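Local coordinates for putative sugar binding protein (Salmonella enterica subsp. enterica serovar Typhimurium, PDB 3KNZ) that probably binds phosphorylated sugars or related carbohydrate derivatives through its SIS domains, though its precise activity has not been established, at residues T70-L78 / Q180-L191; R121-G132 / R140-C150. One frame throughout, in Å; residues are numbered along the deposited sequence.

Contact 1: residues T70-L78 / Q180-L191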
# COMPACT_ATOMS: atom_id res chain seq x y z
N THR A 70 -7.61 8.26 -10.09
CA THR A 70 -8.38 8.07 -11.33
C THR A 70 -8.69 9.38 -12.05
O THR A 70 -8.49 9.49 -13.25
CB THR A 70 -9.71 7.37 -11.05
OG1 THR A 70 -9.45 6.09 -10.47
CG2 THR A 70 -10.51 7.21 -12.33
N PHE A 71 -9.19 10.35 -11.31
CA PHE A 71 -9.56 11.64 -11.88
C PHE A 71 -8.35 12.27 -12.53
O PHE A 71 -8.44 12.84 -13.61
CB PHE A 71 -10.14 12.56 -10.80
CG PHE A 71 -10.78 13.81 -11.35
CD1 PHE A 71 -12.06 13.76 -11.88
CD2 PHE A 71 -10.11 15.01 -11.35
CE1 PHE A 71 -12.66 14.88 -12.39
CE2 PHE A 71 -10.70 16.15 -11.86
CZ PHE A 71 -11.98 16.08 -12.38
N MSE A 72 -7.20 12.15 -11.87
CA MSE A 72 -5.98 12.72 -12.42
C MSE A 72 -5.49 12.01 -13.67
O MSE A 72 -5.04 12.67 -14.61
CB MSE A 72 -4.87 12.73 -11.39
CG MSE A 72 -5.14 13.63 -10.21
SE MSE A 72 -3.50 14.54 -9.73
CE MSE A 72 -3.18 15.43 -11.42
N GLN A 73 -5.56 10.69 -13.67
CA GLN A 73 -5.14 9.92 -14.84
C GLN A 73 -5.90 10.37 -16.06
O GLN A 73 -5.33 10.66 -17.09
CB GLN A 73 -5.43 8.44 -14.68
CG GLN A 73 -4.55 7.68 -13.75
CD GLN A 73 -4.95 6.23 -13.70
OE1 GLN A 73 -4.21 5.35 -14.14
NE2 GLN A 73 -6.16 5.97 -13.20
N ARG A 74 -7.22 10.40 -15.91
CA ARG A 74 -8.11 10.73 -17.01
C ARG A 74 -7.82 12.10 -17.60
O ARG A 74 -7.58 12.22 -18.81
CB ARG A 74 -9.56 10.67 -16.52
CG ARG A 74 -10.61 10.81 -17.61
CD ARG A 74 -11.99 10.69 -17.00
NE ARG A 74 -12.12 9.42 -16.29
CZ ARG A 74 -12.98 9.20 -15.30
NH1 ARG A 74 -13.77 10.17 -14.86
NH2 ARG A 74 -13.02 8.01 -14.72
N TRP A 75 -7.80 13.12 -16.76
CA TRP A 75 -7.65 14.49 -17.23
C TRP A 75 -6.22 14.95 -17.51
O TRP A 75 -6.02 15.91 -18.24
CB TRP A 75 -8.38 15.45 -16.30
CG TRP A 75 -9.86 15.23 -16.37
CD1 TRP A 75 -10.67 14.72 -15.40
CD2 TRP A 75 -10.70 15.45 -17.52
NE1 TRP A 75 -11.97 14.64 -15.86
CE2 TRP A 75 -12.01 15.08 -17.16
CE3 TRP A 75 -10.47 15.94 -18.81
CZ2 TRP A 75 -13.08 15.19 -18.03
CZ3 TRP A 75 -11.53 16.05 -19.68
CH2 TRP A 75 -12.82 15.68 -19.29
N CYS A 76 -5.24 14.26 -16.94
CA CYS A 76 -3.84 14.56 -17.24
C CYS A 76 -3.43 13.75 -18.47
O CYS A 76 -2.50 14.11 -19.18
CB CYS A 76 -2.93 14.22 -16.07
SG CYS A 76 -3.19 15.26 -14.62
N ALA A 77 -4.15 12.65 -18.71
CA ALA A 77 -3.87 11.77 -19.85
C ALA A 77 -2.50 11.14 -19.70
O ALA A 77 -1.83 10.85 -20.68
CB ALA A 77 -3.98 12.55 -21.15
N LEU A 78 -2.08 10.94 -18.46
CA LEU A 78 -0.79 10.34 -18.14
C LEU A 78 -0.97 9.32 -17.03
O LEU A 78 -1.96 9.36 -16.29
CB LEU A 78 0.20 11.41 -17.65
CG LEU A 78 0.72 12.43 -18.65
CD1 LEU A 78 1.54 13.49 -17.94
CD2 LEU A 78 1.55 11.73 -19.72
N GLN A 180 -3.41 21.52 -22.37
CA GLN A 180 -3.26 20.60 -23.49
C GLN A 180 -4.48 20.58 -24.40
O GLN A 180 -4.63 19.69 -25.23
CB GLN A 180 -2.91 19.22 -22.95
CG GLN A 180 -1.63 19.25 -22.10
CD GLN A 180 -1.29 17.95 -21.40
OE1 GLN A 180 -2.07 17.00 -21.40
NE2 GLN A 180 -0.11 17.91 -20.78
N GLN A 181 -5.35 21.57 -24.23
CA GLN A 181 -6.57 21.73 -25.03
C GLN A 181 -7.44 20.47 -25.13
O GLN A 181 -7.96 20.16 -26.20
CB GLN A 181 -6.23 22.26 -26.43
CG GLN A 181 -5.55 23.64 -26.41
CD GLN A 181 -5.51 24.29 -27.78
OE1 GLN A 181 -6.07 23.78 -28.74
NE2 GLN A 181 -4.84 25.44 -27.86
N ARG A 182 -7.59 19.77 -24.01
CA ARG A 182 -8.44 18.58 -23.94
C ARG A 182 -9.64 18.80 -23.02
O ARG A 182 -10.38 17.86 -22.73
CB ARG A 182 -7.64 17.36 -23.48
CG ARG A 182 -6.64 16.84 -24.51
CD ARG A 182 -5.87 15.62 -24.01
NE ARG A 182 -5.07 15.93 -22.82
CZ ARG A 182 -5.46 15.74 -21.57
NH1 ARG A 182 -6.64 15.20 -21.30
NH2 ARG A 182 -4.65 16.07 -20.57
N LEU A 183 -9.83 20.04 -22.58
CA LEU A 183 -10.96 20.40 -21.72
C LEU A 183 -11.52 21.74 -22.21
O LEU A 183 -10.98 22.79 -21.88
CB LEU A 183 -10.51 20.54 -20.27
CG LEU A 183 -11.58 20.94 -19.24
CD1 LEU A 183 -12.55 19.80 -19.00
CD2 LEU A 183 -10.93 21.36 -17.94
N ASP A 184 -12.60 21.70 -22.99
CA ASP A 184 -13.17 22.94 -23.49
C ASP A 184 -14.06 23.61 -22.42
O ASP A 184 -14.24 23.08 -21.32
CB ASP A 184 -13.91 22.74 -24.83
CG ASP A 184 -15.11 21.82 -24.72
OD1 ASP A 184 -15.70 21.70 -23.62
OD2 ASP A 184 -15.48 21.22 -25.77
N GLY A 185 -14.59 24.78 -22.76
CA GLY A 185 -15.43 25.56 -21.85
C GLY A 185 -16.61 24.79 -21.30
O GLY A 185 -16.88 24.86 -20.11
N GLU A 186 -17.32 24.08 -22.16
CA GLU A 186 -18.49 23.32 -21.71
C GLU A 186 -18.15 22.23 -20.71
O GLU A 186 -18.85 22.05 -19.72
CB GLU A 186 -19.23 22.70 -22.88
CG GLU A 186 -19.89 23.68 -23.77
CD GLU A 186 -20.96 23.04 -24.60
OE1 GLU A 186 -21.23 23.55 -25.71
OE2 GLU A 186 -21.54 22.02 -24.14
N GLN A 187 -17.08 21.49 -21.00
CA GLN A 187 -16.61 20.43 -20.12
C GLN A 187 -16.17 21.03 -18.79
O GLN A 187 -16.51 20.54 -17.72
CB GLN A 187 -15.44 19.69 -20.77
CG GLN A 187 -15.83 18.93 -22.02
CD GLN A 187 -14.63 18.30 -22.70
OE1 GLN A 187 -13.62 18.96 -22.96
NE2 GLN A 187 -14.75 17.02 -23.01
N ARG A 188 -15.39 22.10 -18.88
CA ARG A 188 -14.94 22.82 -17.70
C ARG A 188 -16.16 23.22 -16.87
O ARG A 188 -16.28 22.85 -15.69
CB ARG A 188 -14.17 24.07 -18.15
CG ARG A 188 -13.71 25.02 -17.04
CD ARG A 188 -12.40 24.63 -16.42
NE ARG A 188 -12.06 25.53 -15.32
CZ ARG A 188 -10.97 25.41 -14.57
NH1 ARG A 188 -10.09 24.45 -14.80
NH2 ARG A 188 -10.76 26.27 -13.58
N ARG A 189 -17.09 23.94 -17.48
CA ARG A 189 -18.27 24.43 -16.78
C ARG A 189 -19.08 23.29 -16.19
O ARG A 189 -19.63 23.43 -15.09
CB ARG A 189 -19.15 25.27 -17.72
CG ARG A 189 -20.26 26.03 -16.99
CD ARG A 189 -21.09 26.90 -17.94
NE ARG A 189 -21.75 26.11 -18.98
CZ ARG A 189 -22.64 26.57 -19.85
NH1 ARG A 189 -23.03 27.84 -19.83
NH2 ARG A 189 -23.16 25.74 -20.74
N SER A 190 -19.14 22.18 -16.90
CA SER A 190 -19.90 21.01 -16.46
C SER A 190 -19.27 20.36 -15.23
O SER A 190 -19.97 19.98 -14.29
CB SER A 190 -20.00 19.99 -17.59
OG SER A 190 -20.80 18.89 -17.19
N LEU A 191 -17.95 20.21 -15.24
CA LEU A 191 -17.24 19.63 -14.11
C LEU A 191 -17.40 20.52 -12.86
O LEU A 191 -17.56 20.01 -11.75
CB LEU A 191 -15.76 19.39 -14.45
CG LEU A 191 -15.50 18.19 -15.37
CD1 LEU A 191 -14.18 18.27 -16.12
CD2 LEU A 191 -15.59 16.89 -14.56
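At the C-terminal end of helix 59-76 in an SIS domain, the backbone carbonyl of Trp-75 receives the guanidinium of Arg-182, which comes from the turn between helix 161-179 and helix 185-215. That turn opens with a Schellman motif whose C-prime residue is Gln-181, and it closes with a capping box in which Gln-187 N donates to Asp-184 OD1 and Asp-184 N to Gln-187 OE1. The axes of the short segments 70-76 and 185-191 run antiparallel at 168° but stay 14.7 Å apart, so long side chains bridge the gap. Leu-191 comes from the direction opposite to Trp-75 and sets CD1 3.8 Å from CZ2 of the indole; Leu-183 crosses the indole at about a right angle, its CD1 3.9 Å from Trp-75 CZ3. The other methyl of Leu-191, CD2, meets the edge of the Phe-71 ring at CE1, while one face of that ring is covered at its centre by Trp-75 CD1. Phe-71 also packs on Met-170 and Leu-174 of helix 161-179. Beside these apolar contacts, Arg-182, bent at chi3 (-62°), turns its guanidinium to the carbonyl of Trp-75 in the last turn of helix 59-76: NH2 donates to Trp-75 O at 2.7 Å, lying above the carbonyl plane, and NH1 adds a weak second bond. The same NH2 donates to Gln-180 OE1 at 2.9 Å with an N-H...O angle of 169°. Both acceptors lie near the guanidinium plane, which fixes its rotation, and Ala-77 CB sits over the centre of one guanidinium face, 3.5 Å from Arg-182 CZ.

Contact 2: residues R121-G132 / R140-C150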
# COMPACT_ATOMS: atom_id res chain seq x y z
N ARG A 121 14.47 15.39 -7.72
CA ARG A 121 15.01 16.59 -8.32
C ARG A 121 16.45 16.37 -8.79
O ARG A 121 16.83 16.84 -9.86
CB ARG A 121 14.94 17.75 -7.31
CG ARG A 121 14.79 19.11 -7.95
CD ARG A 121 14.73 20.17 -6.88
NE ARG A 121 14.17 21.42 -7.39
CZ ARG A 121 14.02 22.51 -6.64
NH1 ARG A 121 14.39 22.51 -5.37
NH2 ARG A 121 13.49 23.61 -7.17
N ASN A 122 17.24 15.65 -8.01
CA ASN A 122 18.64 15.42 -8.34
C ASN A 122 18.85 14.60 -9.61
O ASN A 122 19.94 14.61 -10.18
CB ASN A 122 19.37 14.75 -7.17
CG ASN A 122 19.45 15.65 -5.94
OD1 ASN A 122 19.32 16.88 -6.03
ND2 ASN A 122 19.66 15.04 -4.77
N VAL A 123 17.80 13.92 -10.05
CA VAL A 123 17.89 13.09 -11.24
C VAL A 123 17.19 13.72 -12.46
O VAL A 123 17.25 13.17 -13.56
CB VAL A 123 17.34 11.68 -10.95
CG1 VAL A 123 17.05 10.94 -12.22
CG2 VAL A 123 18.34 10.92 -10.10
N GLY A 124 16.56 14.87 -12.27
CA GLY A 124 15.92 15.56 -13.39
C GLY A 124 14.39 15.62 -13.41
O GLY A 124 13.82 16.24 -14.30
N HIS A 125 13.73 14.99 -12.45
CA HIS A 125 12.27 15.03 -12.42
C HIS A 125 11.81 16.39 -11.91
O HIS A 125 12.49 17.02 -11.11
CB HIS A 125 11.70 13.92 -11.53
CG HIS A 125 12.08 12.54 -11.95
ND1 HIS A 125 11.46 11.89 -13.00
CD2 HIS A 125 12.99 11.67 -11.46
CE1 HIS A 125 12.00 10.69 -13.15
NE2 HIS A 125 12.93 10.54 -12.23
N ILE A 126 10.66 16.86 -12.40
CA ILE A 126 10.11 18.13 -11.95
C ILE A 126 9.41 17.83 -10.63
O ILE A 126 8.76 16.80 -10.49
CB ILE A 126 9.08 18.74 -12.94
CG1 ILE A 126 9.73 19.09 -14.28
CG2 ILE A 126 8.44 20.01 -12.35
CD1 ILE A 126 9.96 17.90 -15.18
N THR A 127 9.53 18.74 -9.66
CA THR A 127 8.88 18.55 -8.38
C THR A 127 7.84 19.62 -8.09
O THR A 127 7.93 20.73 -8.60
CB THR A 127 9.90 18.56 -7.23
OG1 THR A 127 10.63 19.79 -7.26
CG2 THR A 127 10.85 17.38 -7.35
N ALA A 128 6.86 19.26 -7.28
CA ALA A 128 5.80 20.18 -6.86
C ALA A 128 5.45 19.87 -5.41
O ALA A 128 5.64 18.75 -4.95
CB ALA A 128 4.58 20.03 -7.73
N SER A 129 4.94 20.85 -4.69
CA SER A 129 4.59 20.64 -3.30
C SER A 129 3.14 20.96 -3.06
O SER A 129 2.60 21.90 -3.65
CB SER A 129 5.47 21.50 -2.40
OG SER A 129 5.28 22.88 -2.67
N MSE A 130 2.50 20.17 -2.21
CA MSE A 130 1.11 20.40 -1.81
C MSE A 130 1.01 20.30 -0.30
O MSE A 130 0.65 19.25 0.23
CB MSE A 130 0.14 19.42 -2.46
CG MSE A 130 -0.12 19.69 -3.92
SE MSE A 130 -1.68 18.75 -4.57
CE MSE A 130 -1.55 19.28 -6.44
N ALA A 131 1.34 21.40 0.37
CA ALA A 131 1.27 21.47 1.82
C ALA A 131 0.00 22.22 2.22
O ALA A 131 -0.64 22.86 1.39
CB ALA A 131 2.50 22.18 2.38
N GLY A 132 -0.36 22.14 3.50
CA GLY A 132 -1.53 22.85 3.99
C GLY A 132 -1.17 24.22 4.54
O GLY A 132 -2.05 24.99 4.92
N ARG A 140 10.85 23.75 -0.10
CA ARG A 140 12.30 23.82 -0.33
C ARG A 140 12.79 23.01 -1.52
O ARG A 140 13.82 23.33 -2.11
CB ARG A 140 13.05 23.26 0.87
CG ARG A 140 13.14 24.16 2.09
CD ARG A 140 14.28 23.63 2.94
NE ARG A 140 15.49 23.52 2.11
CZ ARG A 140 16.55 22.77 2.39
NH1 ARG A 140 16.58 22.03 3.49
NH2 ARG A 140 17.58 22.75 1.56
N ALA A 141 12.09 21.93 -1.84
CA ALA A 141 12.50 21.07 -2.92
C ALA A 141 11.46 21.07 -4.01
O ALA A 141 11.35 20.11 -4.77
CB ALA A 141 12.70 19.66 -2.39
N ALA A 142 10.71 22.16 -4.11
CA ALA A 142 9.62 22.24 -5.07
C ALA A 142 9.89 23.23 -6.20
O ALA A 142 10.17 24.40 -5.95
CB ALA A 142 8.34 22.62 -4.35
N ASP A 143 9.81 22.76 -7.44
CA ASP A 143 9.91 23.64 -8.59
C ASP A 143 8.63 24.46 -8.69
O ASP A 143 8.62 25.55 -9.25
CB ASP A 143 10.06 22.82 -9.87
CG ASP A 143 11.30 21.98 -9.89
OD1 ASP A 143 12.37 22.51 -9.54
OD2 ASP A 143 11.20 20.79 -10.26
N TYR A 144 7.54 23.91 -8.16
CA TYR A 144 6.24 24.57 -8.19
C TYR A 144 5.47 24.39 -6.89
O TYR A 144 5.04 23.29 -6.56
CB TYR A 144 5.43 24.06 -9.39
CG TYR A 144 6.14 24.32 -10.69
CD1 TYR A 144 6.02 25.55 -11.34
CD2 TYR A 144 6.97 23.36 -11.26
CE1 TYR A 144 6.70 25.80 -12.51
CE2 TYR A 144 7.65 23.60 -12.44
CZ TYR A 144 7.51 24.82 -13.07
OH TYR A 144 8.18 25.07 -14.24
N ILE A 145 5.32 25.47 -6.13
CA ILE A 145 4.58 25.42 -4.88
C ILE A 145 3.08 25.48 -5.19
O ILE A 145 2.57 26.53 -5.58
CB ILE A 145 4.94 26.57 -3.92
CG1 ILE A 145 6.41 26.50 -3.50
CG2 ILE A 145 4.07 26.53 -2.68
CD1 ILE A 145 7.39 26.93 -4.56
N LEU A 146 2.39 24.36 -5.00
CA LEU A 146 0.94 24.26 -5.25
C LEU A 146 0.16 24.19 -3.92
O LEU A 146 -0.79 23.41 -3.77
CB LEU A 146 0.64 23.03 -6.12
CG LEU A 146 1.51 22.84 -7.37
CD1 LEU A 146 1.07 21.60 -8.15
CD2 LEU A 146 1.49 24.09 -8.26
N THR A 147 0.56 25.02 -2.97
CA THR A 147 -0.05 25.02 -1.65
C THR A 147 -1.56 24.84 -1.67
O THR A 147 -2.24 25.42 -2.50
CB THR A 147 0.25 26.35 -0.91
OG1 THR A 147 1.65 26.66 -1.01
CG2 THR A 147 -0.17 26.28 0.56
N VAL A 148 -2.06 24.02 -0.75
CA VAL A 148 -3.50 23.84 -0.57
C VAL A 148 -3.95 25.09 0.20
O VAL A 148 -3.45 25.35 1.30
CB VAL A 148 -3.83 22.55 0.24
CG1 VAL A 148 -5.34 22.40 0.42
CG2 VAL A 148 -3.25 21.31 -0.44
N PRO A 149 -4.88 25.87 -0.38
CA PRO A 149 -5.36 27.14 0.21
C PRO A 149 -6.25 26.97 1.44
O PRO A 149 -7.48 26.99 1.32
CB PRO A 149 -6.14 27.78 -0.94
CG PRO A 149 -6.58 26.65 -1.79
CD PRO A 149 -5.53 25.58 -1.67
N CYS A 150 -5.63 26.84 2.61
CA CYS A 150 -6.37 26.61 3.85
C CYS A 150 -6.49 27.81 4.78
O CYS A 150 -7.28 27.76 5.72
CB CYS A 150 -5.78 25.42 4.58
SG CYS A 150 -6.02 23.87 3.67
O HOH W 1 2.69 23.44 -1.35
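The guanidinium of Arg-121 has the backbone of Ala-141 and Ala-142 over one face, with Ala-141 O and Ala-142 N offset toward its rim, and Asp-143 OD1 at its edge. Its side-on grip forms a salt bridge in which NE (3.0 Å) and NH2 (2.8 Å) both reach Asp-143 OD1 from the same face of the carboxylate, with the two planes 60° apart. An extended chain from CG to NE carries the group there from the end of helix 111-122. The ring of Tyr-144 receives Ile-126 CG2 at its edge, 3.7 Å from CE2. The second carboxylate oxygen, Asp-143 OD2, accepts from Thr-127 N at 2.7 Å on its anti side, tilted out of the carboxylate plane, and the bond is nearly straight at 170°. Thr-127 OG1, placed between its own backbone N and carbonyl carbon (chi1 57°), donates to Ala-141 O at 2.6 Å and accepts from Asp-143 N. Farther along, Ser-129 N donates to Tyr-144 O, Leu-146 N to Ser-129 O at 2.8 Å, and Val-148 N to Ala-131 O. A water accepts from Ala-131 N and donates to Ser-129 OG, which also bonds Asp-139. Leu-146 CD1 touches Ala-128 CB and Met-130 CE, each at 3.9 Å. The parallel pairing of Ser-129 with Ile-145 adds the short, weakly bonded strand 144-145 beside strand 126-131, at the edge, within this chain, of the five-stranded parallel sheet of an SIS domain, a Rossmann-like alpha-beta-alpha fold.

In the fold
Contact 2 is nested along the chain inside the loop closed by contact 1: 70-78 comes first, then 121-132 and 140-150, and finally 180-191. Their centres lie 22 Å apart, and their nearest atoms about 6 Å, without touching. Contact 2 lies in the first of two five-stranded parallel sheets, each with strand order 2-1-3-4-5; contact 1 lies on the helices beside it. Contact 2 attaches the edge strand 144-145 to strand 126-131, whereas contact 1 joins the end of helix 59-76 to the start of helix 185-215, which leads toward the second sheet. Helix 161-179 touches side chains of both contacts, Phe-71 and Leu-183 in one and Met-130 and Val-148 in the other, and so connects them.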